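Local coordinates for oligopeptide-binding protein AppA (Bacillus subtilis, PDB 1XOC) that binds oligopeptides, including tetra- and pentapeptides, as the substrate-binding component of an ABC permease that supports sporulation and genetic competence, at residues Lys503-Pro506 / Lys507-Leu510. Sequence-based numbering, arbitrary orientation.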
ATOM      1  N   LYS A 503       5.398 -16.549  10.316  1.00 31.18           N
ATOM      2  CA  LYS A 503       6.147 -15.453  10.921  1.00 31.48           C
ATOM      3  C   LYS A 503       5.398 -14.168  10.588  1.00 30.88           C
ATOM      4  O   LYS A 503       4.963 -13.980   9.433  1.00 31.36           O
ATOM      5  CB  LYS A 503       7.548 -15.369  10.321  1.00 32.60           C
ATOM      6  CG  LYS A 503       8.460 -16.538  10.655  1.00 36.16           C
ATOM      7  CD  LYS A 503       9.771 -16.449   9.834  1.00 35.89           C
ATOM      8  CE  LYS A 503      10.757 -17.560  10.152  1.00 40.78           C
ATOM      9  NZ  LYS A 503      12.130 -17.207   9.622  1.00 43.38           N
ATOM     10  N   TYR A 504       5.225 -13.330  11.608  1.00 30.11           N
ATOM     11  CA  TYR A 504       4.538 -12.060  11.422  1.00 29.65           C
ATOM     12  C   TYR A 504       5.407 -11.108  10.593  1.00 27.99           C
ATOM     13  O   TYR A 504       6.546 -10.831  10.945  1.00 29.61           O
ATOM     14  CB  TYR A 504       4.176 -11.400  12.753  1.00 29.36           C
ATOM     15  CG  TYR A 504       3.533 -10.045  12.512  1.00 29.69           C
ATOM     16  CD1 TYR A 504       2.202  -9.950  12.146  1.00 31.48           C
ATOM     17  CD2 TYR A 504       4.268  -8.873  12.587  1.00 29.04           C
ATOM     18  CE1 TYR A 504       1.620  -8.719  11.877  1.00 31.25           C
ATOM     19  CE2 TYR A 504       3.682  -7.629  12.313  1.00 29.82           C
ATOM     20  CZ  TYR A 504       2.366  -7.576  11.959  1.00 30.88           C
ATOM     21  OH  TYR A 504       1.781  -6.370  11.690  1.00 32.56           O
ATOM     22  N   HIS A 505       4.830 -10.606   9.510  1.00 28.53           N
ATOM     23  CA  HIS A 505       5.432  -9.609   8.641  1.00 27.45           C
ATOM     24  C   HIS A 505       4.541  -8.366   8.652  1.00 27.74           C
ATOM     25  O   HIS A 505       3.311  -8.472   8.400  1.00 28.09           O
ATOM     26  CB  HIS A 505       5.593 -10.170   7.238  1.00 26.71           C
ATOM     27  CG  HIS A 505       6.513  -9.384   6.343  1.00 27.91           C
ATOM     28  ND1 HIS A 505       6.228  -8.115   5.882  1.00 28.86           N
ATOM     29  CD2 HIS A 505       7.700  -9.723   5.791  1.00 27.41           C
ATOM     30  CE1 HIS A 505       7.222  -7.701   5.106  1.00 29.80           C
ATOM     31  NE2 HIS A 505       8.142  -8.657   5.056  1.00 29.34           N
ATOM     32  N   PRO A 506       5.104  -7.180   8.916  1.00 26.73           N
ATOM     33  CA  PRO A 506       4.252  -5.996   9.109  1.00 27.88           C
ATOM     34  C   PRO A 506       3.638  -5.381   7.845  1.00 28.95           C
ATOM     35  O   PRO A 506       2.718  -4.533   7.961  1.00 29.93           O
ATOM     36  CB  PRO A 506       5.195  -5.022   9.812  1.00 27.88           C
ATOM     37  CG  PRO A 506       6.521  -5.373   9.274  1.00 27.63           C
ATOM     38  CD  PRO A 506       6.523  -6.870   9.216  1.00 26.97           C
ATOM     39  N   LYS A 507       4.108  -5.827   6.683  1.00 28.86           N
ATOM     40  CA  LYS A 507       3.637  -5.348   5.399  1.00 30.15           C
ATOM     41  C   LYS A 507       2.915  -6.402   4.551  1.00 31.17           C
ATOM     42  O   LYS A 507       1.852  -6.119   3.935  1.00 31.71           O
ATOM     43  CB  LYS A 507       4.808  -4.746   4.616  1.00 30.48           C
ATOM     44  CG  LYS A 507       4.334  -4.150   3.276  1.00 30.29           C
ATOM     45  CD  LYS A 507       5.443  -3.480   2.484  1.00 31.93           C
ATOM     46  CE  LYS A 507       4.960  -3.082   1.075  1.00 32.87           C
ATOM     47  NZ  LYS A 507       4.038  -1.935   1.115  1.00 33.82           N
ATOM     48  N   ARG A 508       3.475  -7.601   4.478  1.00 30.07           N
ATOM     49  CA  ARG A 508       2.886  -8.686   3.687  1.00 31.03           C
ATOM     50  C   ARG A 508       2.154  -9.693   4.571  1.00 32.12           C
ATOM     51  O   ARG A 508       2.792 -10.532   5.227  1.00 30.44           O
ATOM     52  CB  ARG A 508       3.944  -9.404   2.849  1.00 31.06           C
ATOM     53  CG  ARG A 508       4.508  -8.651   1.702  1.00 34.71           C
ATOM     54  CD  ARG A 508       3.821  -9.020   0.384  1.00 37.05           C
ATOM     55  NE  ARG A 508       2.427  -8.612   0.336  1.00 37.08           N
ATOM     56  CZ  ARG A 508       2.016  -7.360   0.176  1.00 38.50           C
ATOM     57  NH1 ARG A 508       2.900  -6.381   0.035  1.00 39.89           N
ATOM     58  NH2 ARG A 508       0.718  -7.082   0.157  1.00 38.57           N
ATOM     59  N   ASP A 509       0.822  -9.625   4.589  1.00 32.10           N
ATOM     60  CA  ASP A 509       0.013 -10.478   5.476  1.00 32.88           C
ATOM     61  C   ASP A 509       0.224 -11.953   5.219  1.00 31.84           C
ATOM     62  O   ASP A 509       0.142 -12.755   6.131  1.00 33.93           O
ATOM     63  CB  ASP A 509      -1.496 -10.157   5.355  1.00 34.33           C
ATOM     64  CG  ASP A 509      -1.873  -8.906   6.077  1.00 40.36           C
ATOM     65  OD1 ASP A 509      -0.969  -8.241   6.670  1.00 40.20           O
ATOM     66  OD2 ASP A 509      -3.090  -8.593   6.087  1.00 47.74           O
ATOM     67  N   LEU A 510       0.490 -12.275   3.967  1.00 31.19           N
ATOM     68  CA  LEU A 510       0.681 -13.662   3.541  1.00 31.19           C
ATOM     69  C   LEU A 510       2.157 -13.943   3.258  1.00 30.37           C
ATOM     70  O   LEU A 510       2.492 -14.833   2.495  1.00 30.50           O
ATOM     71  CB  LEU A 510      -0.184 -13.959   2.321  1.00 31.36           C
ATOM     72  CG  LEU A 510      -1.685 -13.624   2.492  1.00 32.02           C
ATOM     73  CD1 LEU A 510      -2.510 -13.947   1.243  1.00 32.63           C
ATOM     74  CD2 LEU A 510      -2.266 -14.360   3.702  1.00 33.07           C
TER
HETATM   75  O   HOH W   1       2.935 -12.140   7.928  1.00 31.96           O
HETATM   76  O   HOH W   2       0.319  -9.155   8.861  1.00 30.14           O
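His505 and Arg508 approach to 5.6 Å between their CA atoms, which meets the distance criterion for a beta turn with Pro506 and Lys507 at its corners. The turn is open: carbonyl O of His505 lies 4.0 Å from N of Arg508, too far for the usual closing bond. It belongs to the loop between strands 499-500 and 517-518 of this peptide-binding protein of the solute-binding family 5.

The imidazole of His505 lies against the turn and accepts from its backbone. Its CG is anti to the backbone N (chi1 -165°), which turns the ring so that its edge meets Lys507, ND1 of His505 accepting from N of Lys507 at 3.2 Å. The N-H...N angle of 158° and a donor only 10° out of the ring plane show an in-plane approach at the ring edge. CB of Arg508 sits over one face of the imidazole, toward the rim, while CB of Lys507 lies 3.8 Å from CE1 of His505. Because ND1 accepts and NE2 bonds to the carbonyl of Thr59, the neutral form protonated on NE2 is the likely one.

The turn sends its two basic side chains to different partners. Lys507 reaches away to bond through NZ with the backbone of the bound peptide, Ser420 OG and Leu421 O, so this turn contributes directly to the binding site. Arg508, bent at chi2 and chi3, turns NH2 toward Asp47 and Asp43 of helix 43-52 in salt bridges.

Two waters bind at His505. Water 1 accepts from N of His505 at 2.9 Å. Water 2 bridges backbone and side chain, donating to O of His505 at 3.1 Å and to OD1 of Asp509, 2.7 Å from the water oxygen.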